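Local coordinates for protein muramoyltetrapeptide carboxypeptidase (Oxalobacter formigenes OXCC13, PDB 6UUK) that probably acts as a serine-type LD-carboxypeptidase of the S66 family, trimming the C-terminal residue from muramoyl tetrapeptides of the cell wall, at residues Glu250-Val255 with Phe282-Tyr287. Sequence-based numbering, arbitrary orientation.
Sequences EHPYRV and FKLSDY
Pro252 packs its CD against one face of the Phe282 ring, 4.2 Å from the ring centroid and 19° off the normal, a CH-pi contact shifted toward the rim atoms CD2 and CE2. The carbonyl O of Glu250 approaches the same ring obliquely, 3.1 Å from Phe282 CE1. CG of Phe282 sits beside the backbone N, anti to the carbonyl carbon (chi1 -74°), and from there the ring extends over the proline. Next along the loop, Leu284 drops one methyl into the angle between proline and imidazole: its CD2 is 3.6 Å from Pro252 CG and 3.3 Å from His251 NE2, the leucine and histidine side chains crossing at about a right angle. CB of His251 points away from the loop, but CG lies anti to the backbone N (chi1 -158°) and the imidazole comes back beside it, with Lys283 O at the ring edge, 3.6 Å from His251 CD2. NE2 itself is hydrogen-bonded to Asp288, which also accepts from Ser285 N and so ties histidine and loop together. Beyond this apolar patch the contact thins out: the Lys283 side chain runs out into solvent, and Ser285 and Asp286 are exposed, joined by a hydrogen bond of 2.6 Å from Ser285 OG to Asp286 OD1. An alanine in place of Phe282 would probably open a gap over Pro252 CD and beside Glu250 O. His251 is the N-cap residue of helix 252-264, and the loop 282-287 runs from strand 273-280 toward helix 293-303, whose Phe293 also touches Phe282. The contact therefore joins two strand-to-helix connections at the surface of the C-terminal domain, beside Arg96 of the second subunit, which packs on His251. Direct packing here rests on shape, while the Asp288 carboxylate probably fixes the imidazole's rotation and may favour its protonated form.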
loop_
_atom_site.group_PDB
_atom_site.type_symbol
_atom_site.label_atom_id
_atom_site.label_comp_id
_atom_site.label_asym_id
_atom_site.label_seq_id
_atom_site.Cartn_x
_atom_site.Cartn_y
_atom_site.Cartn_z
ATOM N N GLU B 250 11.468 -1.081 3.361
ATOM C CA GLU B 250 10.348 -0.519 4.104
ATOM C C GLU B 250 10.811 -0.094 5.489
ATOM O O GLU B 250 11.331 -0.914 6.253
ATOM C CB GLU B 250 9.200 -1.524 4.217
ATOM C CG GLU B 250 8.681 -2.027 2.884
ATOM C CD GLU B 250 8.222 -0.908 1.971
ATOM O OE1 GLU B 250 7.605 0.057 2.468
ATOM O OE2 GLU B 250 8.485 -0.992 0.753
ATOM N N HIS B 251 10.619 1.182 5.806
ATOM C CA HIS B 251 10.790 1.649 7.169
ATOM C C HIS B 251 9.742 0.988 8.065
ATOM O O HIS B 251 8.617 0.734 7.628
ATOM C CB HIS B 251 10.655 3.170 7.223
ATOM C CG HIS B 251 11.297 3.801 8.420
ATOM N ND1 HIS B 251 10.702 3.822 9.663
ATOM C CD2 HIS B 251 12.476 4.451 8.559
ATOM C CE1 HIS B 251 11.489 4.449 10.518
ATOM N NE2 HIS B 251 12.573 4.843 9.873
ATOM N N PRO B 252 10.095 0.675 9.319
ATOM C CA PRO B 252 9.147 -0.007 10.214
ATOM C C PRO B 252 7.791 0.676 10.361
ATOM O O PRO B 252 6.800 0.011 10.677
ATOM C CB PRO B 252 9.895 -0.042 11.556
ATOM C CG PRO B 252 11.130 0.817 11.369
ATOM C CD PRO B 252 11.437 0.758 9.914
ATOM N N TYR B 253 7.721 1.992 10.141
ATOM C CA TYR B 253 6.418 2.649 10.164
ATOM C C TYR B 253 5.604 2.300 8.923
ATOM O O TYR B 253 4.372 2.250 8.988
ATOM C CB TYR B 253 6.577 4.166 10.308
ATOM C CG TYR B 253 6.862 4.926 9.026
ATOM C CD1 TYR B 253 5.827 5.420 8.241
ATOM C CD2 TYR B 253 8.164 5.176 8.621
ATOM C CE1 TYR B 253 6.084 6.121 7.077
ATOM C CE2 TYR B 253 8.431 5.876 7.459
ATOM C CZ TYR B 253 7.388 6.346 6.692
ATOM O OH TYR B 253 7.652 7.044 5.537
ATOM N N ARG B 254 6.271 2.056 7.792
ATOM C CA ARG B 254 5.566 1.548 6.621
ATOM C C ARG B 254 5.112 0.111 6.832
ATOM O O ARG B 254 4.104 -0.312 6.256
ATOM C CB ARG B 254 6.456 1.645 5.382
ATOM C CG ARG B 254 7.064 3.017 5.150
ATOM C CD ARG B 254 7.976 3.011 3.932
ATOM N NE ARG B 254 8.689 4.274 3.771
ATOM C CZ ARG B 254 8.246 5.296 3.047
ATOM N NH1 ARG B 254 7.085 5.208 2.414
ATOM N NH2 ARG B 254 8.962 6.407 2.958
ATOM N N VAL B 255 5.843 -0.650 7.649
ATOM C CA VAL B 255 5.431 -2.012 7.972
ATOM C C VAL B 255 4.214 -1.991 8.889
ATOM O O VAL B 255 3.242 -2.724 8.675
ATOM C CB VAL B 255 6.599 -2.790 8.602
ATOM C CG1 VAL B 255 6.178 -4.214 8.931
ATOM C CG2 VAL B 255 7.803 -2.782 7.671
ATOM N N PHE B 282 16.849 -1.456 6.012
ATOM C CA PHE B 282 16.141 -0.334 6.600
ATOM C C PHE B 282 16.957 0.940 6.433
ATOM O O PHE B 282 18.080 0.932 5.925
ATOM C CB PHE B 282 15.852 -0.588 8.079
ATOM C CG PHE B 282 14.766 -1.585 8.322
ATOM C CD1 PHE B 282 14.090 -2.167 7.263
ATOM C CD2 PHE B 282 14.410 -1.932 9.613
ATOM C CE1 PHE B 282 13.088 -3.084 7.490
ATOM C CE2 PHE B 282 13.408 -2.845 9.844
ATOM C CZ PHE B 282 12.744 -3.421 8.783
ATOM N N LYS B 283 16.377 2.049 6.887
ATOM C CA LYS B 283 17.087 3.321 6.942
ATOM C C LYS B 283 16.561 4.203 8.072
ATOM O O LYS B 283 15.868 5.195 7.820
ATOM C CB LYS B 283 16.981 4.053 5.607
ATOM C CG LYS B 283 18.170 3.839 4.686
ATOM C CD LYS B 283 19.443 4.430 5.281
ATOM C CE LYS B 283 20.649 4.163 4.397
ATOM N NZ LYS B 283 20.483 4.771 3.054
ATOM N N LEU B 284 16.889 3.864 9.317
ATOM C CA LEU B 284 16.441 4.669 10.441
ATOM C C LEU B 284 17.311 5.916 10.585
ATOM O O LEU B 284 18.417 6.004 10.043
ATOM C CB LEU B 284 16.469 3.850 11.727
ATOM C CG LEU B 284 15.809 2.468 11.709
ATOM C CD1 LEU B 284 16.106 1.720 12.999
ATOM C CD2 LEU B 284 14.313 2.593 11.502
ATOM N N SER B 285 16.800 6.888 11.337
ATOM C CA SER B 285 17.483 8.158 11.531
ATOM C C SER B 285 17.300 8.613 12.972
ATOM O O SER B 285 16.625 7.959 13.775
ATOM C CB SER B 285 16.967 9.218 10.551
ATOM O OG SER B 285 17.580 10.469 10.791
ATOM N N ASP B 286 17.914 9.755 13.299
ATOM C CA ASP B 286 17.753 10.330 14.629
ATOM C C ASP B 286 16.336 10.836 14.853
ATOM O O ASP B 286 15.884 10.915 16.002
ATOM C CB ASP B 286 18.754 11.468 14.838
ATOM C CG ASP B 286 18.639 12.548 13.779
ATOM O OD1 ASP B 286 18.410 12.204 12.602
ATOM O OD2 ASP B 286 18.779 13.742 14.124
ATOM N N TYR B 287 15.621 11.193 13.785
ATOM C CA TYR B 287 14.251 11.664 13.948
ATOM C C TYR B 287 13.298 10.567 14.402
ATOM O O TYR B 287 12.179 10.880 14.824
ATOM C CB TYR B 287 13.742 12.287 12.646
ATOM C CG TYR B 287 13.860 13.795 12.610
ATOM C CD1 TYR B 287 14.520 14.483 13.621
ATOM C CD2 TYR B 287 13.297 14.531 11.576
ATOM C CE1 TYR B 287 14.625 15.861 13.596
ATOM C CE2 TYR B 287 13.397 15.910 11.544
ATOM C CZ TYR B 287 14.062 16.569 12.556
ATOM O OH TYR B 287 14.165 17.940 12.528
#